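Local coordinates for protein lactate dehydrogenase (Eimeria maxima, PDB 6CT6) that probably interconverts pyruvate and lactate using NADH as cofactor, and is captured here with NADH and the pyruvate-like compound oxamate, at residues M195-I200 against I297-N302; L159-L164 against G181-V186; V36-V41 against I64-S69; I12-S17 against V80-A85. One frame throughout, in Å; residues are numbered along the deposited sequence.

Overall arrangement
The four contacts illustrate how chemistry follows location in a two-domain dehydrogenase. Interactions 3 and 4 lie in the NAD-binding domain, their centres 9 Å apart, and join parallel strands of one sheet through regular backbone hydrogen bonds and buried aliphatic side chains; both end at NADH. Interaction 2 is also buried, but it sets a helix against a strand with a single serine-to-backbone bond, and the same helix reaches oxamate. Interaction 1 is the surface member, where arginine and tyrosine tips meet a loop. It touches interaction 2 through M182 and L164, whereas its centre lies about 40 Å from that of interaction 3, across the chain's centre.

Interaction 1: M195-I200 against I297-N302; sequences MRYITI and IELDLN
R196 leaves the backbone with CG anti to N (chi1 176°) and bends at its third torsion, which carries the guanidinium to the 297-302 loop, while Y197, with CG anti to its carbonyl carbon (chi1 -81°), sends its phenol to the same place. Both tips end at one backbone atom. NH2 of R196 donates to D300 O at 3.2 Å; the oxygen sits close to the guanidinium plane, yet the N-H...O angle is only 138°. The hydroxyl of Y197 adds a weak bond, OH to D300 O at 3.4 Å. D300 is the centre of an inverse gamma turn, closed by a weak bond from L301 N to L299 O, so the doubly approached carbonyl belongs to a tight kink.

Around the ring of Y197 the neighbours are leucines. CE2 of Y197 lies 4.1 Å from CD2 of L301, the two side chains crossing at about a right angle, and CB of L299 comes within 3.9 Å of the Y197 OH. Both leucines also pack on L194. At the other end R196 and N302 meet tip to tip, NE of R196 3.6 Å from ND2 of N302. Their strongest polar partners lie in helix 303-328: R196 NE forms a salt bridge with E305, and N302, the N-cap, accepts from E305 N through OD1. The two segments thus join the approach to strand 199-200 with the entry to that helix, beside the glucose that M195 touches. With one bent and one weak bond across it, the junction probably owes much of its polar hold to the E305 salt bridge.

Interaction 2: L159-L164 against G181-V186; sequences LDSSRL and GMVIGV. With OXM (oxamic acid), chain F.
D160 opens the contact by laying its CB against CB of V183, 3.6 Å away, while its carboxylate turns to H187 of the oxamate pocket. There OD2 is hydrogen-bonded to ND1 of H187 and receives a water 2.7 Å away, which also reaches V186 O weakly. H187 binds oxamate, so D160 is a second-shell residue, consistent with the Asp-His pair of the lactate dehydrogenase family. Next comes S161, whose OG is anti to its carbonyl carbon (chi1 -62°) and accepts from V183 N at 3.0 Å; the same OG is hydrogen-bonded to G157 O. Helix 157-172 is thereby fastened to strand 179-184 of the C-terminal domain's small antiparallel sheet. S162 faces the other way: its OG donates to L159 O, which also accepts from R163 N, and its carbonyl accepts from S58 of the second subunit. R163, extended from CG to NE, reaches back past L159 to oxamate, gripping the carboxylate with a nearly straight pair of bonds, NH1 to O2 and NH2 to O3, each 3.0 Å. L159 CG lies 3.7 Å above the centre of that guanidinium. L164 brings CD2 to within 3.8 Å of M182 O, while its CB lies 4.2 Å from V183 CG2.

Interaction 3: V36-V41 against I64-S69; sequences VVLFDV and ITVYGS. With NAI (1,4-dihydronicotinamide adenine dinucleotide), chain D.
A beta-alpha-beta unit of the Rossmann fold brings V36-F39 beside V66-S69, with helix 45-59 making the crossover between these parallel strands. Their local axes differ by 25°. The backbones zip together through five bonds: V36 N to T65 O, Y67 N to V36 O, L38 N to Y67 O (the shortest, 2.7 Å), S69 N to L38 O, and D40 N to S69 O. The last joins the chains just past the strand's end, where the adenosine half of NADH lies.

On one face, CD1 of L38 meets CG1 of V66 at 3.9 Å, and V36 CB lies against V66 CG2. The opposite face carries V37, F39, Y67 and S69; CG2 of V37 touches CB of S69 at 4.0 Å, and the edge of the Y67 ring comes to V36 O, CD2 being 3.3 Å away. F39 presents CE2 to N1A of the adenine at 3.2 Å. D40 holds the adenosine ribose, each carboxylate oxygen taking one hydroxyl: OD1 accepts from O3B at 2.8 Å and OD2 from O2B at 2.7 Å. Bonds from S17 N to OD1 and V42 N to OD2 steady this group.

Strand 66-69 is the sheet's outermost within this chain, and strand 35-39 has strand 11-15 as its other neighbour. The V36 and L38 face is covered by helix 19-31, and V66 is packed by helix 45-59.

Interaction 4: I12-S17 against V80-A85; sequences IALVGS and VVIITA. With NAI (1,4-dihydronicotinamide adenine dinucleotide), chain D.
V15 and V81 meet methyl to methyl at the centre of the parallel Rossmann sheet, where the local axes of 12-15 and 80-83 approach to 4.8 Å. This half is tightly packed. Four bonds tie the backbones, from A13 N to V80 O, I82 N to A13 O, V15 N to I82 O and T84 N to V15 O, the first almost straight at 174°. CG2 of V15, anti to the carbonyl carbon, is turned toward V81 and comes to 3.7 Å from its CG1, and helix 104-121 packs against V15 and I83. On the other face L14 and I82 lie side by side and point the same way, CD2 of L14 at 3.9 Å from CB of I82, beneath helix 19-31.

After V15 the regular pairing ends in a looser but still buried, cofactor-facing end. G16, probably the first glycine of the GxGxxG motif, turns with a positive phi of 118° yet still lies against T84 and A85. NADH borders this end: CB of A85 sits 3.5 Å from adenine C4A. Here a water takes the place of direct bonds, reaching T84 OG1 and donating to G16 O at 2.8 Å and to I82 O, which thus accepts from both V15 N and the water.

Interaction 1: M195-I200 against I297-N302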
# COMPACT_ATOMS: atom_id res chain seq x y z
N MET B 195 10.76 -28.82 0.59
CA MET B 195 11.74 -28.74 -0.48
C MET B 195 11.55 -29.85 -1.50
O MET B 195 11.90 -29.68 -2.68
CB MET B 195 13.15 -28.77 0.09
CG MET B 195 13.40 -27.75 1.20
SD MET B 195 12.90 -26.07 0.75
CE MET B 195 14.29 -25.56 -0.26
N ARG B 196 11.01 -31.00 -1.08
CA ARG B 196 10.83 -32.12 -2.00
C ARG B 196 9.73 -31.84 -3.02
O ARG B 196 9.76 -32.41 -4.12
CB ARG B 196 10.51 -33.39 -1.21
CG ARG B 196 10.21 -34.61 -2.07
CD ARG B 196 10.18 -35.89 -1.25
NE ARG B 196 8.98 -36.02 -0.42
CZ ARG B 196 7.85 -36.60 -0.81
NH1 ARG B 196 7.73 -37.11 -2.03
NH2 ARG B 196 6.82 -36.66 0.03
N TYR B 197 8.78 -30.98 -2.69
CA TYR B 197 7.63 -30.71 -3.54
C TYR B 197 7.80 -29.48 -4.43
O TYR B 197 6.87 -29.11 -5.14
CB TYR B 197 6.36 -30.54 -2.69
CG TYR B 197 5.71 -31.83 -2.23
CD1 TYR B 197 4.81 -32.50 -3.05
CD2 TYR B 197 5.96 -32.35 -0.97
CE1 TYR B 197 4.19 -33.67 -2.64
CE2 TYR B 197 5.34 -33.52 -0.55
CZ TYR B 197 4.46 -34.17 -1.38
OH TYR B 197 3.84 -35.34 -0.98
N ILE B 198 8.97 -28.83 -4.40
CA ILE B 198 9.20 -27.68 -5.27
C ILE B 198 9.24 -28.17 -6.71
O ILE B 198 9.96 -29.13 -7.03
CB ILE B 198 10.51 -26.96 -4.91
CG1 ILE B 198 10.46 -26.40 -3.48
CG2 ILE B 198 10.79 -25.84 -5.92
CD1 ILE B 198 11.80 -25.88 -2.99
N THR B 199 8.47 -27.52 -7.58
CA THR B 199 8.52 -27.84 -9.00
C THR B 199 8.66 -26.56 -9.82
O THR B 199 8.24 -25.48 -9.41
CB THR B 199 7.27 -28.61 -9.48
OG1 THR B 199 6.11 -27.77 -9.40
CG2 THR B 199 7.06 -29.87 -8.66
N ILE B 200 9.28 -26.72 -10.98
CA ILE B 200 9.36 -25.68 -12.00
C ILE B 200 8.41 -26.11 -13.12
O ILE B 200 8.73 -27.01 -13.91
CB ILE B 200 10.79 -25.47 -12.51
CG1 ILE B 200 11.78 -25.31 -11.34
CG2 ILE B 200 10.85 -24.27 -13.44
CD1 ILE B 200 11.46 -24.18 -10.37
N ILE B 297 -6.39 -30.78 0.97
CA ILE B 297 -5.56 -31.74 0.26
C ILE B 297 -4.58 -32.35 1.25
O ILE B 297 -3.94 -31.63 2.03
CB ILE B 297 -4.83 -31.08 -0.92
CG1 ILE B 297 -5.87 -30.58 -1.94
CG2 ILE B 297 -3.86 -32.06 -1.57
CD1 ILE B 297 -5.30 -29.67 -3.00
N GLU B 298 -4.45 -33.67 1.20
CA GLU B 298 -3.62 -34.42 2.15
C GLU B 298 -2.40 -34.95 1.40
O GLU B 298 -2.49 -35.93 0.65
CB GLU B 298 -4.43 -35.54 2.79
CG GLU B 298 -3.73 -36.18 3.98
CD GLU B 298 -4.70 -36.74 5.00
OE1 GLU B 298 -5.90 -36.86 4.68
OE2 GLU B 298 -4.26 -37.06 6.12
N LEU B 299 -1.26 -34.31 1.63
CA LEU B 299 -0.03 -34.68 0.95
C LEU B 299 0.46 -36.05 1.41
O LEU B 299 0.24 -36.47 2.55
CB LEU B 299 1.06 -33.64 1.22
CG LEU B 299 0.76 -32.20 0.79
CD1 LEU B 299 1.83 -31.25 1.32
CD2 LEU B 299 0.68 -32.10 -0.72
N ASP B 300 1.13 -36.76 0.50
CA ASP B 300 1.71 -38.07 0.82
C ASP B 300 3.12 -37.87 1.35
O ASP B 300 4.13 -38.23 0.73
CB ASP B 300 1.68 -38.97 -0.41
CG ASP B 300 2.11 -40.39 -0.10
OD1 ASP B 300 2.06 -40.79 1.08
OD2 ASP B 300 2.50 -41.12 -1.05
N LEU B 301 3.19 -37.27 2.54
CA LEU B 301 4.46 -36.98 3.18
C LEU B 301 5.20 -38.27 3.53
O LEU B 301 4.61 -39.28 3.90
CB LEU B 301 4.25 -36.15 4.44
CG LEU B 301 3.60 -34.77 4.30
CD1 LEU B 301 3.38 -34.12 5.66
CD2 LEU B 301 4.45 -33.87 3.42
N ASN B 302 6.53 -38.21 3.41
CA ASN B 302 7.38 -39.32 3.81
C ASN B 302 7.65 -39.23 5.32
O ASN B 302 7.19 -38.32 6.01
CB ASN B 302 8.67 -39.32 3.00
CG ASN B 302 9.54 -38.10 3.27
OD1 ASN B 302 9.41 -37.44 4.30
ND2 ASN B 302 10.45 -37.80 2.34

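Interaction 2: L159-L164 against G181-V186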
# COMPACT_ATOMS: atom_id res chain seq x y z
N LEU B 159 1.93 -16.52 2.26
CA LEU B 159 3.06 -15.63 2.46
C LEU B 159 4.36 -16.41 2.59
O LEU B 159 5.36 -16.10 1.92
CB LEU B 159 2.84 -14.77 3.71
CG LEU B 159 4.04 -13.96 4.20
CD1 LEU B 159 4.37 -12.83 3.24
CD2 LEU B 159 3.78 -13.43 5.59
N ASP B 160 4.39 -17.42 3.47
CA ASP B 160 5.59 -18.22 3.63
C ASP B 160 5.97 -18.89 2.31
O ASP B 160 7.15 -18.92 1.94
CB ASP B 160 5.37 -19.27 4.73
CG ASP B 160 5.21 -18.64 6.10
OD1 ASP B 160 5.93 -17.66 6.40
OD2 ASP B 160 4.36 -19.12 6.89
N SER B 161 4.99 -19.43 1.59
CA SER B 161 5.26 -20.06 0.30
C SER B 161 5.79 -19.06 -0.71
O SER B 161 6.67 -19.39 -1.52
CB SER B 161 3.99 -20.72 -0.23
OG SER B 161 3.55 -21.76 0.63
N SER B 162 5.28 -17.82 -0.69
CA SER B 162 5.74 -16.83 -1.65
C SER B 162 7.20 -16.49 -1.44
O SER B 162 7.91 -16.15 -2.40
CB SER B 162 4.89 -15.55 -1.55
OG SER B 162 5.27 -14.78 -0.42
N ARG B 163 7.68 -16.58 -0.20
CA ARG B 163 9.08 -16.29 0.09
C ARG B 163 9.98 -17.42 -0.39
O ARG B 163 11.02 -17.18 -1.01
CB ARG B 163 9.25 -16.04 1.59
CG ARG B 163 8.45 -14.83 2.07
CD ARG B 163 8.31 -14.78 3.58
NE ARG B 163 7.91 -13.45 4.03
CZ ARG B 163 7.47 -13.17 5.26
NH1 ARG B 163 7.36 -14.13 6.16
NH2 ARG B 163 7.14 -11.92 5.58
N LEU B 164 9.59 -18.66 -0.12
CA LEU B 164 10.28 -19.81 -0.71
C LEU B 164 10.35 -19.68 -2.22
O LEU B 164 11.41 -19.86 -2.83
CB LEU B 164 9.56 -21.10 -0.31
CG LEU B 164 10.02 -22.38 -1.03
CD1 LEU B 164 11.50 -22.64 -0.78
CD2 LEU B 164 9.18 -23.56 -0.59
N GLY B 181 5.73 -23.97 -4.88
CA GLY B 181 6.40 -24.17 -3.61
C GLY B 181 5.44 -24.03 -2.44
O GLY B 181 4.52 -23.21 -2.49
N MET B 182 5.64 -24.83 -1.39
CA MET B 182 4.73 -24.84 -0.25
C MET B 182 5.51 -24.83 1.06
O MET B 182 6.53 -25.53 1.19
CB MET B 182 3.81 -26.06 -0.28
CG MET B 182 2.83 -26.05 -1.43
SD MET B 182 1.70 -27.46 -1.38
CE MET B 182 2.81 -28.77 -1.90
N VAL B 183 5.03 -24.03 2.01
CA VAL B 183 5.48 -24.07 3.40
C VAL B 183 4.25 -24.42 4.23
O VAL B 183 3.30 -23.64 4.29
CB VAL B 183 6.09 -22.74 3.86
CG1 VAL B 183 6.55 -22.83 5.31
CG2 VAL B 183 7.24 -22.31 2.96
N ILE B 184 4.27 -25.59 4.87
CA ILE B 184 3.12 -26.04 5.65
C ILE B 184 3.46 -25.99 7.14
O ILE B 184 4.59 -25.69 7.53
CB ILE B 184 2.67 -27.45 5.24
CG1 ILE B 184 3.78 -28.48 5.51
CG2 ILE B 184 2.27 -27.47 3.78
CD1 ILE B 184 3.31 -29.93 5.41
N GLY B 185 2.46 -26.27 7.97
CA GLY B 185 2.67 -26.38 9.40
C GLY B 185 2.26 -25.14 10.17
O GLY B 185 1.23 -24.52 9.85
N VAL B 186 3.04 -24.78 11.17
CA VAL B 186 2.76 -23.61 11.99
C VAL B 186 3.41 -22.40 11.35
O VAL B 186 4.52 -22.49 10.81
CB VAL B 186 3.27 -23.82 13.43
CG1 VAL B 186 4.80 -23.80 13.48
CG2 VAL B 186 2.70 -22.76 14.36
C1 OXM F . 5.26 -12.21 10.51
N1 OXM F . 5.85 -11.12 11.27
O1 OXM F . 4.37 -12.85 10.98
C2 OXM F . 5.78 -12.55 9.11
O2 OXM F . 6.05 -13.74 8.81
O3 OXM F . 5.93 -11.64 8.26
O HOH W 1 3.36 -21.53 7.75

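Interaction 3: V36-V41 against I64-S69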
# COMPACT_ATOMS: atom_id res chain seq x y z
N VAL B 36 -15.44 -1.40 0.99
CA VAL B 36 -14.61 -1.76 2.13
C VAL B 36 -15.02 -0.92 3.33
O VAL B 36 -15.30 0.27 3.20
CB VAL B 36 -13.11 -1.54 1.83
CG1 VAL B 36 -12.24 -1.86 3.04
CG2 VAL B 36 -12.67 -2.35 0.63
N VAL B 37 -15.03 -1.54 4.52
CA VAL B 37 -15.05 -0.80 5.78
C VAL B 37 -13.76 -1.10 6.53
O VAL B 37 -13.43 -2.27 6.78
CB VAL B 37 -16.28 -1.12 6.65
CG1 VAL B 37 -16.35 -2.60 7.02
CG2 VAL B 37 -16.24 -0.26 7.90
N LEU B 38 -13.03 -0.05 6.86
CA LEU B 38 -11.87 -0.13 7.74
C LEU B 38 -12.35 0.10 9.17
O LEU B 38 -12.71 1.23 9.53
CB LEU B 38 -10.83 0.92 7.35
CG LEU B 38 -9.87 0.58 6.21
CD1 LEU B 38 -9.18 1.85 5.76
CD2 LEU B 38 -8.86 -0.46 6.66
N PHE B 39 -12.38 -0.96 9.97
CA PHE B 39 -12.82 -0.87 11.35
C PHE B 39 -11.62 -0.90 12.29
O PHE B 39 -10.68 -1.68 12.08
CB PHE B 39 -13.78 -2.00 11.71
CG PHE B 39 -14.03 -2.12 13.18
CD1 PHE B 39 -14.95 -1.30 13.81
CD2 PHE B 39 -13.34 -3.04 13.94
CE1 PHE B 39 -15.18 -1.40 15.17
CE2 PHE B 39 -13.57 -3.15 15.30
CZ PHE B 39 -14.49 -2.33 15.92
N ASP B 40 -11.65 -0.07 13.32
CA ASP B 40 -10.57 -0.03 14.29
C ASP B 40 -11.10 0.54 15.60
O ASP B 40 -12.18 1.12 15.66
CB ASP B 40 -9.39 0.81 13.77
CG ASP B 40 -8.07 0.38 14.37
OD1 ASP B 40 -7.29 -0.29 13.67
OD2 ASP B 40 -7.81 0.71 15.56
N VAL B 41 -10.32 0.34 16.66
CA VAL B 41 -10.65 0.89 17.97
C VAL B 41 -10.02 2.25 18.21
O VAL B 41 -10.42 2.96 19.15
CB VAL B 41 -10.24 -0.09 19.09
CG1 VAL B 41 -11.04 -1.38 18.98
CG2 VAL B 41 -8.74 -0.38 19.04
N ILE B 64 -15.15 2.83 -6.09
CA ILE B 64 -15.07 2.01 -4.88
C ILE B 64 -15.12 2.93 -3.67
O ILE B 64 -14.43 3.96 -3.63
CB ILE B 64 -13.78 1.16 -4.89
CG1 ILE B 64 -13.83 0.08 -5.98
CG2 ILE B 64 -13.53 0.54 -3.51
CD1 ILE B 64 -14.87 -1.01 -5.76
N THR B 65 -15.93 2.57 -2.69
CA THR B 65 -16.06 3.35 -1.46
C THR B 65 -15.38 2.61 -0.31
O THR B 65 -15.67 1.43 -0.07
CB THR B 65 -17.53 3.61 -1.12
OG1 THR B 65 -18.17 4.28 -2.22
CG2 THR B 65 -17.65 4.48 0.12
N VAL B 66 -14.49 3.31 0.39
CA VAL B 66 -13.91 2.83 1.64
C VAL B 66 -14.49 3.66 2.77
O VAL B 66 -14.44 4.90 2.72
CB VAL B 66 -12.37 2.90 1.62
CG1 VAL B 66 -11.79 2.35 2.92
CG2 VAL B 66 -11.80 2.15 0.43
N TYR B 67 -15.05 2.99 3.77
CA TYR B 67 -15.60 3.62 4.96
C TYR B 67 -14.67 3.38 6.15
O TYR B 67 -14.01 2.34 6.23
CB TYR B 67 -16.99 3.08 5.30
CG TYR B 67 -18.01 3.06 4.18
CD1 TYR B 67 -18.90 4.11 4.02
CD2 TYR B 67 -18.10 1.98 3.31
CE1 TYR B 67 -19.85 4.10 3.00
CE2 TYR B 67 -19.04 1.96 2.29
CZ TYR B 67 -19.92 3.02 2.15
OH TYR B 67 -20.86 3.01 1.14
N GLY B 68 -14.63 4.34 7.06
CA GLY B 68 -13.98 4.17 8.36
C GLY B 68 -15.02 4.09 9.46
O GLY B 68 -16.02 4.81 9.43
N SER B 69 -14.78 3.21 10.44
CA SER B 69 -15.74 3.02 11.52
C SER B 69 -15.02 2.63 12.80
O SER B 69 -13.99 1.94 12.78
CB SER B 69 -16.77 1.95 11.17
OG SER B 69 -17.74 1.81 12.20
PA NAI D . -0.89 -2.90 13.44
O1A NAI D . -0.58 -2.62 14.89
O2A NAI D . -0.38 -1.95 12.37
O5B NAI D . -2.48 -2.99 13.29
C5B NAI D . -3.27 -3.64 14.29
C4B NAI D . -4.53 -2.82 14.49
O4B NAI D . -5.52 -3.54 15.22
C3B NAI D . -4.26 -1.54 15.28
O3B NAI D . -4.57 -0.41 14.47
C2B NAI D . -5.17 -1.62 16.49
O2B NAI D . -5.71 -0.36 16.87
C1B NAI D . -6.24 -2.56 15.97
N9A NAI D . -7.09 -3.18 17.01
C8A NAI D . -6.80 -3.49 18.29
N7A NAI D . -7.89 -4.05 18.90
C5A NAI D . -8.89 -4.09 17.99
C6A NAI D . -10.29 -4.55 17.94
N6A NAI D . -10.88 -5.09 19.02
N1A NAI D . -10.96 -4.40 16.77
C2A NAI D . -10.39 -3.87 15.67
N3A NAI D . -9.12 -3.43 15.66
C4A NAI D . -8.35 -3.52 16.76
O3 NAI D . -0.39 -4.40 13.10
PN NAI D . -0.21 -5.02 11.61
O1N NAI D . 1.19 -4.70 11.13
O2N NAI D . -1.40 -4.64 10.77
O5D NAI D . -0.27 -6.59 11.94
C5D NAI D . -1.47 -7.15 12.46
C4D NAI D . -1.29 -8.61 12.87
O4D NAI D . -0.90 -9.41 11.75
C3D NAI D . -0.20 -8.76 13.92
O3D NAI D . -0.66 -9.66 14.93
C2D NAI D . 0.96 -9.35 13.16
O2D NAI D . 1.84 -10.11 13.98
C1D NAI D . 0.21 -10.21 12.15
N1N NAI D . 0.98 -10.68 10.99
C2N NAI D . 0.65 -11.90 10.55
C3N NAI D . 1.26 -12.48 9.46
C7N NAI D . 0.80 -13.86 9.07
O7N NAI D . -0.24 -14.29 9.54
N7N NAI D . 1.53 -14.58 8.24
C4N NAI D . 2.35 -11.77 8.70
C5N NAI D . 2.63 -10.46 9.28
C6N NAI D . 1.94 -9.97 10.38

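Interaction 4: I12-S17 against V80-A85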
# COMPACT_ATOMS: atom_id res chain seq x y z
N ILE B 12 -16.51 -5.93 1.94
CA ILE B 12 -15.32 -6.48 2.57
C ILE B 12 -15.07 -5.71 3.86
O ILE B 12 -14.86 -4.49 3.82
CB ILE B 12 -14.10 -6.39 1.63
CG1 ILE B 12 -14.39 -7.12 0.32
CG2 ILE B 12 -12.85 -6.95 2.31
CD1 ILE B 12 -13.58 -6.59 -0.85
N ALA B 13 -15.08 -6.41 4.99
CA ALA B 13 -14.89 -5.79 6.30
C ALA B 13 -13.49 -6.11 6.81
O ALA B 13 -13.14 -7.28 6.99
CB ALA B 13 -15.94 -6.28 7.29
N LEU B 14 -12.70 -5.06 7.04
CA LEU B 14 -11.33 -5.20 7.54
C LEU B 14 -11.34 -4.84 9.03
O LEU B 14 -11.44 -3.66 9.39
CB LEU B 14 -10.38 -4.32 6.73
CG LEU B 14 -10.42 -4.55 5.21
CD1 LEU B 14 -9.37 -3.70 4.50
CD2 LEU B 14 -10.24 -6.02 4.85
N VAL B 15 -11.24 -5.85 9.88
CA VAL B 15 -11.24 -5.66 11.33
C VAL B 15 -9.79 -5.46 11.75
O VAL B 15 -9.04 -6.42 11.94
CB VAL B 15 -11.89 -6.84 12.06
CG1 VAL B 15 -11.73 -6.71 13.57
CG2 VAL B 15 -13.37 -6.91 11.70
N GLY B 16 -9.40 -4.20 11.91
CA GLY B 16 -8.02 -3.81 12.08
C GLY B 16 -7.60 -2.93 10.93
O GLY B 16 -7.62 -3.36 9.77
N SER B 17 -7.24 -1.68 11.22
CA SER B 17 -6.93 -0.70 10.18
C SER B 17 -5.49 -0.20 10.30
O SER B 17 -5.20 0.95 9.94
CB SER B 17 -7.91 0.48 10.24
OG SER B 17 -9.25 0.03 10.08
N VAL B 80 -17.07 -10.80 3.46
CA VAL B 80 -15.78 -11.31 3.90
C VAL B 80 -15.29 -10.43 5.04
O VAL B 80 -15.48 -9.21 5.03
CB VAL B 80 -14.75 -11.33 2.74
CG1 VAL B 80 -13.38 -11.76 3.24
CG2 VAL B 80 -15.22 -12.25 1.62
N VAL B 81 -14.66 -11.06 6.04
CA VAL B 81 -14.03 -10.36 7.15
C VAL B 81 -12.57 -10.81 7.20
O VAL B 81 -12.29 -12.01 7.25
CB VAL B 81 -14.73 -10.65 8.49
CG1 VAL B 81 -14.05 -9.91 9.63
CG2 VAL B 81 -16.21 -10.27 8.43
N ILE B 82 -11.65 -9.84 7.18
CA ILE B 82 -10.22 -10.12 7.31
C ILE B 82 -9.73 -9.42 8.58
O ILE B 82 -9.86 -8.20 8.72
CB ILE B 82 -9.42 -9.65 6.08
CG1 ILE B 82 -10.09 -10.12 4.78
CG2 ILE B 82 -8.01 -10.20 6.15
CD1 ILE B 82 -9.41 -9.63 3.51
N ILE B 83 -9.16 -10.20 9.50
CA ILE B 83 -8.86 -9.76 10.86
C ILE B 83 -7.36 -9.51 10.99
O ILE B 83 -6.56 -10.44 10.82
CB ILE B 83 -9.33 -10.78 11.91
CG1 ILE B 83 -10.84 -11.00 11.83
CG2 ILE B 83 -8.95 -10.32 13.32
CD1 ILE B 83 -11.30 -12.27 12.52
N THR B 84 -7.00 -8.28 11.34
CA THR B 84 -5.64 -7.96 11.77
C THR B 84 -5.64 -7.30 13.15
O THR B 84 -4.61 -6.75 13.56
CB THR B 84 -4.95 -7.06 10.75
OG1 THR B 84 -5.69 -5.85 10.57
CG2 THR B 84 -4.80 -7.77 9.40
N ALA B 85 -6.76 -7.34 13.87
CA ALA B 85 -6.87 -6.67 15.16
C ALA B 85 -5.88 -7.25 16.17
O ALA B 85 -5.60 -8.45 16.18
CB ALA B 85 -8.29 -6.81 15.69
PA NAI D . -0.89 -2.90 13.44
O1A NAI D . -0.58 -2.62 14.89
O2A NAI D . -0.38 -1.95 12.37
O5B NAI D . -2.48 -2.99 13.29
C5B NAI D . -3.27 -3.64 14.29
C4B NAI D . -4.53 -2.82 14.49
O4B NAI D . -5.52 -3.54 15.22
C3B NAI D . -4.26 -1.54 15.28
O3B NAI D . -4.57 -0.41 14.47
C2B NAI D . -5.17 -1.62 16.49
O2B NAI D . -5.71 -0.36 16.87
C1B NAI D . -6.24 -2.56 15.97
N9A NAI D . -7.09 -3.18 17.01
C8A NAI D . -6.80 -3.49 18.29
N7A NAI D . -7.89 -4.05 18.90
C5A NAI D . -8.89 -4.09 17.99
C6A NAI D . -10.29 -4.55 17.94
N6A NAI D . -10.88 -5.09 19.02
N1A NAI D . -10.96 -4.40 16.77
C2A NAI D . -10.39 -3.87 15.67
N3A NAI D . -9.12 -3.43 15.66
C4A NAI D . -8.35 -3.52 16.76
O3 NAI D . -0.39 -4.40 13.10
PN NAI D . -0.21 -5.02 11.61
O1N NAI D . 1.19 -4.70 11.13
O2N NAI D . -1.40 -4.64 10.77
O5D NAI D . -0.27 -6.59 11.94
C5D NAI D . -1.47 -7.15 12.46
C4D NAI D . -1.29 -8.61 12.87
O4D NAI D . -0.90 -9.41 11.75
C3D NAI D . -0.20 -8.76 13.92
O3D NAI D . -0.66 -9.66 14.93
C2D NAI D . 0.96 -9.35 13.16
O2D NAI D . 1.84 -10.11 13.98
C1D NAI D . 0.21 -10.21 12.15
N1N NAI D . 0.98 -10.68 10.99
C2N NAI D . 0.65 -11.90 10.55
C3N NAI D . 1.26 -12.48 9.46
C7N NAI D . 0.80 -13.86 9.07
O7N NAI D . -0.24 -14.29 9.54
N7N NAI D . 1.53 -14.58 8.24
C4N NAI D . 2.35 -11.77 8.70
C5N NAI D . 2.63 -10.46 9.28
C6N NAI D . 1.94 -9.97 10.38
O HOH W 2 -7.86 -5.91 8.74